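Local coordinates for cyanate lyase C-terminal domain-containing protein (Tetranychus urticae, PDB 5UK3) that probably catalyses the reaction of cyanate with bicarbonate to give ammonia and carbon dioxide, as a cyanase assembled from ten copies of the chain, at residues I[44-48]-I[131-135]; I[63-67]-I[78-82]; I[120-126]-I[148-153]. One frame throughout, in Å; residues are numbered along the deposited sequence.

Interaction 1: residues I[44-48]-I[131-135]; sequences VNKVW and KIDVT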
ATOM      1  N   VAL I  44     -22.143  34.902   1.147  1.00 60.22           N
ATOM      2  CA  VAL I  44     -21.787  33.575   1.651  1.00 57.87           C
ATOM      3  C   VAL I  44     -20.268  33.442   1.792  1.00 58.18           C
ATOM      4  O   VAL I  44     -19.512  34.228   1.215  1.00 56.91           O
ATOM      5  CB  VAL I  44     -22.283  32.444   0.735  1.00 56.88           C
ATOM      6  CG1 VAL I  44     -23.792  32.436   0.653  1.00 56.63           C
ATOM      7  CG2 VAL I  44     -21.675  32.535  -0.672  1.00 56.04           C
ATOM      8  N   ASN I  45     -19.852  32.442   2.560  1.00 57.95           N
ATOM      9  CA  ASN I  45     -18.457  32.150   2.773  1.00 59.28           C
ATOM     10  C   ASN I  45     -17.780  31.811   1.443  1.00 57.21           C
ATOM     11  O   ASN I  45     -18.236  30.952   0.719  1.00 57.84           O
ATOM     12  CB  ASN I  45     -18.288  30.941   3.722  1.00 61.24           C
ATOM     13  CG  ASN I  45     -16.847  30.669   4.073  1.00 65.45           C
ATOM     14  OD1 ASN I  45     -16.048  31.595   4.356  1.00 78.29           O
ATOM     15  ND2 ASN I  45     -16.472  29.432   4.025  1.00 66.83           N
ATOM     16  N   LYS I  46     -16.660  32.464   1.155  1.00 56.47           N
ATOM     17  CA  LYS I  46     -15.927  32.274  -0.097  1.00 53.51           C
ATOM     18  C   LYS I  46     -15.509  30.825  -0.370  1.00 52.35           C
ATOM     19  O   LYS I  46     -15.710  30.338  -1.477  1.00 50.91           O
ATOM     20  CB  LYS I  46     -14.690  33.179  -0.111  1.00 54.09           C
ATOM     21  CG  LYS I  46     -14.071  33.345  -1.482  1.00 53.98           C
ATOM     22  CD  LYS I  46     -12.576  33.403  -1.416  1.00 56.17           C
ATOM     23  CE  LYS I  46     -12.072  34.609  -0.678  1.00 60.46           C
ATOM     24  NZ  LYS I  46     -10.600  34.511  -0.582  1.00 63.60           N
ATOM     25  N   VAL I  47     -14.901  30.174   0.623  1.00 52.82           N
ATOM     26  CA  VAL I  47     -14.345  28.846   0.450  1.00 52.72           C
ATOM     27  C   VAL I  47     -15.473  27.859   0.292  1.00 54.92           C
ATOM     28  O   VAL I  47     -15.373  26.932  -0.526  1.00 54.47           O
ATOM     29  CB  VAL I  47     -13.458  28.425   1.622  1.00 54.82           C
ATOM     30  CG1 VAL I  47     -13.071  26.971   1.564  1.00 54.97           C
ATOM     31  CG2 VAL I  47     -12.182  29.258   1.650  1.00 58.02           C
ATOM     32  N   TRP I  48     -16.553  28.032   1.056  1.00 56.26           N
ATOM     33  CA  TRP I  48     -17.694  27.096   0.960  1.00 55.56           C
ATOM     34  C   TRP I  48     -18.297  27.173  -0.445  1.00 57.37           C
ATOM     35  O   TRP I  48     -18.560  26.129  -1.067  1.00 58.70           O
ATOM     36  CB  TRP I  48     -18.753  27.431   1.980  1.00 55.47           C
ATOM     37  CG  TRP I  48     -19.999  26.702   1.830  1.00 56.27           C
ATOM     38  CD1 TRP I  48     -20.258  25.480   2.307  1.00 59.81           C
ATOM     39  CD2 TRP I  48     -21.200  27.146   1.193  1.00 56.38           C
ATOM     40  NE1 TRP I  48     -21.540  25.102   1.997  1.00 60.21           N
ATOM     41  CE2 TRP I  48     -22.148  26.119   1.330  1.00 59.00           C
ATOM     42  CE3 TRP I  48     -21.564  28.307   0.537  1.00 55.76           C
ATOM     43  CZ2 TRP I  48     -23.431  26.203   0.812  1.00 60.15           C
ATOM     44  CZ3 TRP I  48     -22.823  28.411   0.033  1.00 57.10           C
ATOM     45  CH2 TRP I  48     -23.749  27.353   0.151  1.00 59.38           C
ATOM     46  N   LYS I 131     -15.635  26.538   9.214  1.00 65.84           N
ATOM     47  CA  LYS I 131     -15.570  27.674   8.307  1.00 68.06           C
ATOM     48  C   LYS I 131     -14.134  27.964   7.958  1.00 65.83           C
ATOM     49  O   LYS I 131     -13.382  28.478   8.786  1.00 68.20           O
ATOM     50  CB  LYS I 131     -16.148  28.943   8.933  1.00 73.01           C
ATOM     51  CG  LYS I 131     -17.578  28.843   9.353  1.00 78.87           C
ATOM     52  CD  LYS I 131     -18.026  30.051  10.179  1.00 85.68           C
ATOM     53  CE  LYS I 131     -19.418  29.813  10.797  1.00 92.01           C
ATOM     54  NZ  LYS I 131     -19.436  29.778  12.301  1.00 92.98           N
ATOM     55  N   ILE I 132     -13.752  27.693   6.725  1.00 64.36           N
ATOM     56  CA  ILE I 132     -12.444  28.054   6.232  1.00 63.72           C
ATOM     57  C   ILE I 132     -12.528  29.465   5.686  1.00 65.77           C
ATOM     58  O   ILE I 132     -13.547  29.892   5.197  1.00 66.34           O
ATOM     59  CB  ILE I 132     -11.947  27.166   5.080  1.00 65.56           C
ATOM     60  CG1 ILE I 132     -12.276  25.676   5.264  1.00 67.87           C
ATOM     61  CG2 ILE I 132     -10.449  27.342   4.854  1.00 63.64           C
ATOM     62  CD1 ILE I 132     -11.747  25.126   6.535  1.00 71.26           C
ATOM     63  N   ASP I 133     -11.426  30.184   5.790  1.00 68.11           N
ATOM     64  CA  ASP I 133     -11.275  31.493   5.200  1.00 70.53           C
ATOM     65  C   ASP I 133      -9.857  31.613   4.696  1.00 66.86           C
ATOM     66  O   ASP I 133      -8.943  31.066   5.330  1.00 69.49           O
ATOM     67  CB  ASP I 133     -11.534  32.510   6.282  1.00 76.17           C
ATOM     68  CG  ASP I 133     -11.429  33.913   5.782  1.00 85.80           C
ATOM     69  OD1 ASP I 133     -12.280  34.285   4.923  1.00 94.69           O
ATOM     70  OD2 ASP I 133     -10.511  34.652   6.249  1.00 90.90           O
ATOM     71  N   VAL I 134      -9.633  32.245   3.557  1.00 64.75           N
ATOM     72  CA  VAL I 134      -8.274  32.317   2.995  1.00 63.91           C
ATOM     73  C   VAL I 134      -8.051  33.625   2.331  1.00 65.17           C
ATOM     74  O   VAL I 134      -8.905  34.129   1.692  1.00 66.35           O
ATOM     75  CB  VAL I 134      -7.950  31.137   2.063  1.00 63.64           C
ATOM     76  CG1 VAL I 134      -8.823  31.093   0.862  1.00 64.62           C
ATOM     77  CG2 VAL I 134      -6.499  31.181   1.623  1.00 65.00           C
ATOM     78  N   THR I 135      -6.907  34.212   2.597  1.00 69.39           N
ATOM     79  CA  THR I 135      -6.704  35.666   2.472  1.00 74.80           C
ATOM     80  C   THR I 135      -5.266  35.962   2.114  1.00 75.54           C
ATOM     81  O   THR I 135      -4.353  35.334   2.650  1.00 76.31           O
ATOM     82  CB  THR I 135      -6.979  36.404   3.815  1.00 78.71           C
ATOM     83  OG1 THR I 135      -8.235  35.988   4.360  1.00 81.06           O
ATOM     84  CG2 THR I 135      -7.016  37.904   3.635  1.00 82.03           C
TER

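Interaction 2: residues I[63-67]-I[78-82]; sequences LAHRI and ANELT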
ATOM      1  N   LEU I  63     -30.439  29.547  -3.453  1.00 64.38           N
ATOM      2  CA  LEU I  63     -29.082  29.971  -3.744  1.00 61.27           C
ATOM      3  C   LEU I  63     -28.612  29.445  -5.092  1.00 59.06           C
ATOM      4  O   LEU I  63     -27.892  30.123  -5.836  1.00 57.40           O
ATOM      5  CB  LEU I  63     -28.098  29.530  -2.652  1.00 64.06           C
ATOM      6  CG  LEU I  63     -26.725  30.225  -2.727  1.00 62.34           C
ATOM      7  CD1 LEU I  63     -26.825  31.627  -2.216  1.00 61.79           C
ATOM      8  CD2 LEU I  63     -25.662  29.458  -1.967  1.00 63.78           C
ATOM      9  N   ALA I  64     -28.952  28.207  -5.398  1.00 59.01           N
ATOM     10  CA  ALA I  64     -28.569  27.621  -6.680  1.00 57.21           C
ATOM     11  C   ALA I  64     -29.032  28.490  -7.844  1.00 59.20           C
ATOM     12  O   ALA I  64     -28.253  28.708  -8.788  1.00 57.45           O
ATOM     13  CB  ALA I  64     -29.100  26.205  -6.795  1.00 57.20           C
ATOM     14  N   HIS I  65     -30.291  28.949  -7.807  1.00 61.91           N
ATOM     15  CA  HIS I  65     -30.811  29.828  -8.879  1.00 64.50           C
ATOM     16  C   HIS I  65     -29.991  31.107  -8.977  1.00 60.58           C
ATOM     17  O   HIS I  65     -29.573  31.515 -10.041  1.00 61.79           O
ATOM     18  CB  HIS I  65     -32.290  30.190  -8.703  1.00 68.14           C
ATOM     19  CG  HIS I  65     -33.247  29.092  -9.041  1.00 74.93           C
ATOM     20  ND1 HIS I  65     -33.185  28.378 -10.222  1.00 76.94           N
ATOM     21  CD2 HIS I  65     -34.343  28.635  -8.382  1.00 80.46           C
ATOM     22  CE1 HIS I  65     -34.166  27.494 -10.256  1.00 81.48           C
ATOM     23  NE2 HIS I  65     -34.882  27.626  -9.151  1.00 86.34           N
ATOM     24  N   ARG I  66     -29.711  31.686  -7.841  1.00 60.24           N
ATOM     25  CA  ARG I  66     -28.879  32.893  -7.779  1.00 60.97           C
ATOM     26  C   ARG I  66     -27.452  32.713  -8.293  1.00 59.59           C
ATOM     27  O   ARG I  66     -26.932  33.601  -8.948  1.00 57.47           O
ATOM     28  CB  ARG I  66     -28.816  33.422  -6.344  1.00 60.29           C
ATOM     29  CG  ARG I  66     -29.842  34.453  -6.054  1.00 63.58           C
ATOM     30  CD  ARG I  66     -29.593  35.010  -4.752  1.00 64.83           C
ATOM     31  NE  ARG I  66     -28.778  36.196  -4.753  1.00 67.81           N
ATOM     32  CZ  ARG I  66     -28.364  36.767  -3.644  1.00 72.73           C
ATOM     33  NH1 ARG I  66     -27.590  37.836  -3.708  1.00 75.85           N
ATOM     34  NH2 ARG I  66     -28.761  36.290  -2.447  1.00 76.76           N
ATOM     35  N   ILE I  67     -26.831  31.577  -7.981  1.00 58.27           N
ATOM     36  CA  ILE I  67     -25.521  31.253  -8.554  1.00 58.20           C
ATOM     37  C   ILE I  67     -25.618  31.235 -10.081  1.00 57.99           C
ATOM     38  O   ILE I  67     -24.791  31.798 -10.773  1.00 58.20           O
ATOM     39  CB  ILE I  67     -24.968  29.901  -8.006  1.00 57.98           C
ATOM     40  CG1 ILE I  67     -24.525  30.078  -6.569  1.00 57.95           C
ATOM     41  CG2 ILE I  67     -23.788  29.397  -8.819  1.00 57.89           C
ATOM     42  CD1 ILE I  67     -24.389  28.783  -5.788  1.00 59.71           C
ATOM     43  N   ALA I  78     -29.350  24.512 -12.062  1.00 70.34           N
ATOM     44  CA  ALA I  78     -29.431  24.674 -10.609  1.00 68.48           C
ATOM     45  C   ALA I  78     -29.566  23.356  -9.841  1.00 71.19           C
ATOM     46  O   ALA I  78     -29.039  23.239  -8.759  1.00 72.94           O
ATOM     47  CB  ALA I  78     -30.566  25.610 -10.250  1.00 68.15           C
ATOM     48  N   ASN I  79     -30.246  22.367 -10.410  1.00 79.54           N
ATOM     49  CA  ASN I  79     -30.335  21.032  -9.808  1.00 84.36           C
ATOM     50  C   ASN I  79     -29.026  20.401  -9.357  1.00 82.53           C
ATOM     51  O   ASN I  79     -28.997  19.756  -8.309  1.00 84.19           O
ATOM     52  CB  ASN I  79     -31.034  20.030 -10.757  1.00 92.82           C
ATOM     53  CG  ASN I  79     -32.482  19.767 -10.362  1.00107.72           C
ATOM     54  OD1 ASN I  79     -32.895  20.007  -9.225  1.00104.86           O
ATOM     55  ND2 ASN I  79     -33.270  19.243 -11.311  1.00120.26           N
ATOM     56  N   GLU I  80     -27.981  20.501 -10.179  1.00 80.28           N
ATOM     57  CA  GLU I  80     -26.695  19.853  -9.885  1.00 84.38           C
ATOM     58  C   GLU I  80     -26.035  20.400  -8.625  1.00 76.01           C
ATOM     59  O   GLU I  80     -25.388  19.656  -7.890  1.00 74.02           O
ATOM     60  CB  GLU I  80     -25.725  20.012 -11.057  1.00 94.41           C
ATOM     61  CG  GLU I  80     -26.084  19.222 -12.314  1.00103.97           C
ATOM     62  CD  GLU I  80     -25.327  19.732 -13.534  1.00115.25           C
ATOM     63  OE1 GLU I  80     -25.966  20.047 -14.555  1.00115.66           O
ATOM     64  OE2 GLU I  80     -24.077  19.868 -13.436  1.00128.98           O
ATOM     65  N   LEU I  81     -26.224  21.692  -8.387  1.00 69.91           N
ATOM     66  CA  LEU I  81     -25.730  22.342  -7.180  1.00 67.31           C
ATOM     67  C   LEU I  81     -26.469  21.948  -5.910  1.00 69.01           C
ATOM     68  O   LEU I  81     -25.983  22.179  -4.813  1.00 69.50           O
ATOM     69  CB  LEU I  81     -25.803  23.839  -7.349  1.00 66.70           C
ATOM     70  CG  LEU I  81     -24.993  24.450  -8.504  1.00 66.81           C
ATOM     71  CD1 LEU I  81     -25.276  25.953  -8.580  1.00 67.76           C
ATOM     72  CD2 LEU I  81     -23.509  24.225  -8.360  1.00 64.31           C
ATOM     73  N   THR I  82     -27.633  21.326  -6.053  1.00 70.61           N
ATOM     74  CA  THR I  82     -28.464  20.924  -4.937  1.00 72.30           C
ATOM     75  C   THR I  82     -28.220  19.478  -4.485  1.00 73.04           C
ATOM     76  O   THR I  82     -28.582  19.118  -3.360  1.00 76.20           O
ATOM     77  CB  THR I  82     -29.929  21.135  -5.360  1.00 78.09           C
ATOM     78  OG1 THR I  82     -30.123  22.529  -5.602  1.00 80.75           O
ATOM     79  CG2 THR I  82     -30.944  20.705  -4.290  1.00 87.17           C
TER

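Interaction 3: residues I[120-126]-I[148-153]; sequences FGDGIMS and GKFLPY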
ATOM      1  N   PHE I 120      -9.018  22.661  25.269  1.00 70.68           N
ATOM      2  CA  PHE I 120     -10.430  22.261  25.117  1.00 69.97           C
ATOM      3  C   PHE I 120     -10.852  20.967  25.832  1.00 70.03           C
ATOM      4  O   PHE I 120     -12.001  20.831  26.232  1.00 71.12           O
ATOM      5  CB  PHE I 120     -10.758  22.048  23.656  1.00 68.30           C
ATOM      6  CG  PHE I 120     -10.622  23.275  22.811  1.00 68.62           C
ATOM      7  CD1 PHE I 120      -9.383  23.639  22.318  1.00 69.72           C
ATOM      8  CD2 PHE I 120     -11.723  24.050  22.487  1.00 67.68           C
ATOM      9  CE1 PHE I 120      -9.247  24.766  21.518  1.00 69.10           C
ATOM     10  CE2 PHE I 120     -11.592  25.168  21.686  1.00 67.75           C
ATOM     11  CZ  PHE I 120     -10.351  25.522  21.191  1.00 67.62           C
ATOM     12  N   GLY I 121      -9.945  20.015  25.964  1.00 69.10           N
ATOM     13  CA  GLY I 121     -10.235  18.750  26.598  1.00 68.86           C
ATOM     14  C   GLY I 121     -10.102  17.626  25.593  1.00 68.57           C
ATOM     15  O   GLY I 121      -9.602  17.819  24.497  1.00 70.65           O
ATOM     16  N   ASP I 122     -10.561  16.452  25.982  1.00 68.55           N
ATOM     17  CA  ASP I 122     -10.482  15.306  25.155  1.00 67.81           C
ATOM     18  C   ASP I 122     -11.589  15.333  24.120  1.00 68.09           C
ATOM     19  O   ASP I 122     -12.743  14.984  24.376  1.00 69.93           O
ATOM     20  CB  ASP I 122     -10.628  14.077  25.998  1.00 71.40           C
ATOM     21  CG  ASP I 122     -10.570  12.807  25.185  1.00 74.81           C
ATOM     22  OD1 ASP I 122     -10.019  12.825  24.044  1.00 75.30           O
ATOM     23  OD2 ASP I 122     -11.031  11.753  25.712  1.00 79.32           O
ATOM     24  N   GLY I 123     -11.223  15.727  22.922  1.00 67.58           N
ATOM     25  CA  GLY I 123     -12.148  15.719  21.809  1.00 65.97           C
ATOM     26  C   GLY I 123     -11.415  15.924  20.496  1.00 65.32           C
ATOM     27  O   GLY I 123     -10.223  15.613  20.372  1.00 67.32           O
ATOM     28  N   ILE I 124     -12.152  16.461  19.537  1.00 63.57           N
ATOM     29  CA  ILE I 124     -11.656  16.793  18.233  1.00 61.81           C
ATOM     30  C   ILE I 124     -12.248  18.084  17.715  1.00 61.48           C
ATOM     31  O   ILE I 124     -13.236  18.571  18.240  1.00 61.08           O
ATOM     32  CB  ILE I 124     -12.073  15.734  17.233  1.00 61.82           C
ATOM     33  CG1 ILE I 124     -13.581  15.671  17.138  1.00 62.82           C
ATOM     34  CG2 ILE I 124     -11.485  14.399  17.633  1.00 63.42           C
ATOM     35  CD1 ILE I 124     -14.008  15.083  15.864  1.00 63.21           C
ATOM     36  N   MET I 125     -11.653  18.598  16.656  1.00 63.57           N
ATOM     37  CA  MET I 125     -12.206  19.711  15.935  1.00 67.14           C
ATOM     38  C   MET I 125     -12.882  19.173  14.693  1.00 68.90           C
ATOM     39  O   MET I 125     -12.233  18.470  13.929  1.00 72.23           O
ATOM     40  CB  MET I 125     -11.106  20.676  15.518  1.00 68.55           C
ATOM     41  CG  MET I 125     -11.673  21.908  14.838  1.00 71.61           C
ATOM     42  SD  MET I 125     -10.469  22.780  13.844  1.00 72.17           S
ATOM     43  CE  MET I 125     -10.745  21.852  12.309  1.00 72.34           C
ATOM     44  N   SER I 126     -14.167  19.487  14.524  1.00 68.02           N
ATOM     45  CA  SER I 126     -14.963  18.957  13.455  1.00 69.25           C
ATOM     46  C   SER I 126     -14.523  19.507  12.115  1.00 69.94           C
ATOM     47  O   SER I 126     -14.145  20.669  12.016  1.00 67.64           O
ATOM     48  CB  SER I 126     -16.424  19.306  13.665  1.00 70.47           C
ATOM     49  OG  SER I 126     -17.263  18.489  12.840  1.00 68.88           O
ATOM     50  N   GLY I 148     -13.604  25.722  13.625  1.00 63.85           N
ATOM     51  CA  GLY I 148     -14.329  24.479  13.750  1.00 63.12           C
ATOM     52  C   GLY I 148     -14.955  24.277  15.106  1.00 63.76           C
ATOM     53  O   GLY I 148     -14.474  24.790  16.083  1.00 62.30           O
ATOM     54  N   LYS I 149     -16.024  23.486  15.151  1.00 66.53           N
ATOM     55  CA  LYS I 149     -16.628  23.132  16.400  1.00 68.92           C
ATOM     56  C   LYS I 149     -15.732  22.111  17.091  1.00 66.10           C
ATOM     57  O   LYS I 149     -15.270  21.167  16.470  1.00 66.51           O
ATOM     58  CB  LYS I 149     -18.040  22.545  16.194  1.00 72.90           C
ATOM     59  CG  LYS I 149     -18.689  22.066  17.481  1.00 79.31           C
ATOM     60  CD  LYS I 149     -20.204  21.968  17.396  1.00 87.80           C
ATOM     61  CE  LYS I 149     -20.857  22.472  18.699  1.00 92.81           C
ATOM     62  NZ  LYS I 149     -22.355  22.451  18.606  1.00100.90           N
ATOM     63  N   PHE I 150     -15.563  22.278  18.393  1.00 64.46           N
ATOM     64  CA  PHE I 150     -14.961  21.287  19.219  1.00 62.48           C
ATOM     65  C   PHE I 150     -16.047  20.314  19.673  1.00 65.82           C
ATOM     66  O   PHE I 150     -17.054  20.731  20.228  1.00 66.75           O
ATOM     67  CB  PHE I 150     -14.322  21.946  20.438  1.00 61.46           C
ATOM     68  CG  PHE I 150     -13.721  20.969  21.391  1.00 58.70           C
ATOM     69  CD1 PHE I 150     -12.562  20.282  21.038  1.00 56.59           C
ATOM     70  CD2 PHE I 150     -14.356  20.694  22.593  1.00 57.86           C
ATOM     71  CE1 PHE I 150     -12.030  19.344  21.863  1.00 56.26           C
ATOM     72  CE2 PHE I 150     -13.832  19.764  23.430  1.00 57.97           C
ATOM     73  CZ  PHE I 150     -12.656  19.088  23.075  1.00 57.53           C
ATOM     74  N   LEU I 151     -15.824  19.014  19.467  1.00 69.63           N
ATOM     75  CA  LEU I 151     -16.737  17.973  19.924  1.00 74.15           C
ATOM     76  C   LEU I 151     -16.014  17.155  20.959  1.00 71.03           C
ATOM     77  O   LEU I 151     -15.047  16.489  20.643  1.00 68.69           O
ATOM     78  CB  LEU I 151     -17.097  17.003  18.823  1.00 78.98           C
ATOM     79  CG  LEU I 151     -17.875  17.489  17.639  1.00 86.27           C
ATOM     80  CD1 LEU I 151     -18.052  16.448  16.528  1.00 91.82           C
ATOM     81  CD2 LEU I 151     -19.222  18.066  18.067  1.00 90.25           C
ATOM     82  N   PRO I 152     -16.516  17.145  22.187  1.00 68.59           N
ATOM     83  CA  PRO I 152     -15.861  16.287  23.158  1.00 67.19           C
ATOM     84  C   PRO I 152     -16.281  14.830  22.993  1.00 67.79           C
ATOM     85  O   PRO I 152     -17.411  14.563  22.593  1.00 69.55           O
ATOM     86  CB  PRO I 152     -16.341  16.855  24.478  1.00 67.68           C
ATOM     87  CG  PRO I 152     -17.664  17.440  24.182  1.00 68.97           C
ATOM     88  CD  PRO I 152     -17.648  17.887  22.753  1.00 68.45           C
ATOM     89  N   TYR I 153     -15.377  13.909  23.306  1.00 66.37           N
ATOM     90  CA  TYR I 153     -15.709  12.497  23.337  1.00 66.47           C
ATOM     91  C   TYR I 153     -16.773  12.180  24.386  1.00 69.03           C
ATOM     92  O   TYR I 153     -16.806  12.784  25.460  1.00 70.74           O
ATOM     93  CB  TYR I 153     -14.485  11.658  23.654  1.00 66.60           C
ATOM     94  CG  TYR I 153     -13.720  11.243  22.459  1.00 66.01           C
ATOM     95  CD1 TYR I 153     -14.097  10.122  21.738  1.00 68.33           C
ATOM     96  CD2 TYR I 153     -12.613  11.955  22.045  1.00 65.94           C
ATOM     97  CE1 TYR I 153     -13.397   9.715  20.617  1.00 69.43           C
ATOM     98  CE2 TYR I 153     -11.919  11.585  20.910  1.00 65.99           C
ATOM     99  CZ  TYR I 153     -12.307  10.455  20.226  1.00 68.02           C
ATOM    100  OH  TYR I 153     -11.612  10.070  19.139  1.00 72.43           O
TER

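Interaction 1: residues I[44-48]-I[131-135]
V47 spreads its two methyl groups over the strand 131-135, one on I132 and the other on V134, and these three residues carry most of the buried surface. Because CG1 of V47 lies anti to the backbone N (chi1 170°), it is delivered to the side of I132, where V47 CG1 comes 3.7 Å from I132 CB. The second branch, V47 CG2, crosses V134 at about a right angle and stands 3.9 Å from V134 CG1. I132 and V134 can share this one valine because they are alternate residues of a strand, whereas D133 between them directs its CB away from the helix.

A polar bond borders the apolar patch. The K46 chain bends twice, and its ammonium, K46 NZ, donates to the carbonyl V134 O over 2.9 Å, tilted 23° from the carbonyl plane. The same NZ forms a salt bridge with E119 of a second subunit, so a buried charge has two partners.

N45 occupies the N-cap position of helix 46-53, so the first turn of that helix is what meets strand 123-136; strand 141-152 adds L144 and I146 beside I132, and I115 of the second subunit packs against K46, V47 and V134.

Interaction 2: residues I[63-67]-I[78-82]
A64 and A78 meet methyl to methyl where helix 61-70 passes helix 78-82, the last two of five helices in the N-terminal domain, which is of the helix-turn-helix class. It is a worked example of close helix packing through small side chains. The short segments 63-67 and 78-82 run at 131° to each other, nearer antiparallel than parallel, and their axes approach to 8.6 Å. Each alanine directs its CB at the opposite helix, which brings A64 CB to 3.8 Å from A78 CB.

The A64 methyl also serves as the common point for other atoms of 78-82. A64 CB lies 4.1 Å from L81 CB. The backbone oxygen A78 O is nearer still, 3.6 Å from A64 CB. One turn further along its helix, I67 crosses the leucine obliquely. I67 turns CG1 to a chi1 of -73°, which brings its other branch to the leucine tip, and I67 CG2 sits 3.8 Å from L81 CD1.

On the far side of the alanine pair, H65 points its CB away from helix 78-82, yet its ring turns back to A78, H65 ND1 lying 3.8 Å from A78 CB. Here solvent is close at hand, while I67 and L81 lie towards the interior: L49 and L53 of helix 46-53 pack on I67, and F24 of helix 23-31 packs on L81.

Helix 78-82 is short and weakly bonded, and in it the hydroxyl T82 OG1 makes a weak hydrogen bond of 3.4 Å to A78 O, the same oxygen that the A64 methyl touches.

Interaction 3: residues I[120-126]-I[148-153]
F150 turns one face of its ring to F120 CB, and the path of its side chain shows how one aromatic residue on the M125 face of the hairpin can bridge to the loop before strand 123-126. A chi1 of 177° extends F150 away from its own backbone N and carries the ring along that strand towards the loop. F150 CB starts 3.9 Å from F120 CD2. Along one side of the ring, F150 CD1 comes 3.3 Å from I124 O, and F150 CE1 is next, 3.6 Å from G123 CA. At the tip, F150 CZ comes to 3.6 Å from G121 O, and on the return side F150 CE2 lies near the carbonyl of F120. The centre of the ring belongs to F120 CB, which sits 3.5 Å from the F150 centroid and 11° off the ring normal, a CH-pi contact. The two rings themselves meet obliquely, their planes 32° apart.

Replacing F150 by alanine removes the ring and is likely to leave F120 CB without the face it rests on, with a gap beside it.

A CB on G123 would collide with this ring and with L151 O, so the glycine fits the site. The strands are tied by the paired bonds between I124 and L151, by S126 N to K149 O at 2.8 Å, and beyond the last pair by Y153 N to D122 O at 3.0 Å. The carboxylate of D122 passes beside the Y153 ring, but its salt bridge is to R87 of a third subunit.

The contact thus joins the end of helix 96-120 to the hairpin 123-136 and 141-152, and G148 and K149 continue the sheet into a strand of a second subunit.

How the interactions relate
Together the three contacts illustrate how chemistry follows place in the fold. Interactions 1 and 2 are both buried, whereas interaction 3 is only partly so. Interaction 2 is confined to the N-terminal helical domain, is mainly apolar and touches no other chain; interaction 1 joins that domain to the C-terminal sheet and adds a lysine bond beside its valine packing. Interaction 3 works chiefly by backbone pairing and an aromatic CH-pi contact. Strand 123-136 serves both interactions 1 and 3, and a second subunit reaches both. W48 meets L63, linking interactions 1 and 2, while the centres of interactions 2 and 3 lie about 32 Å apart.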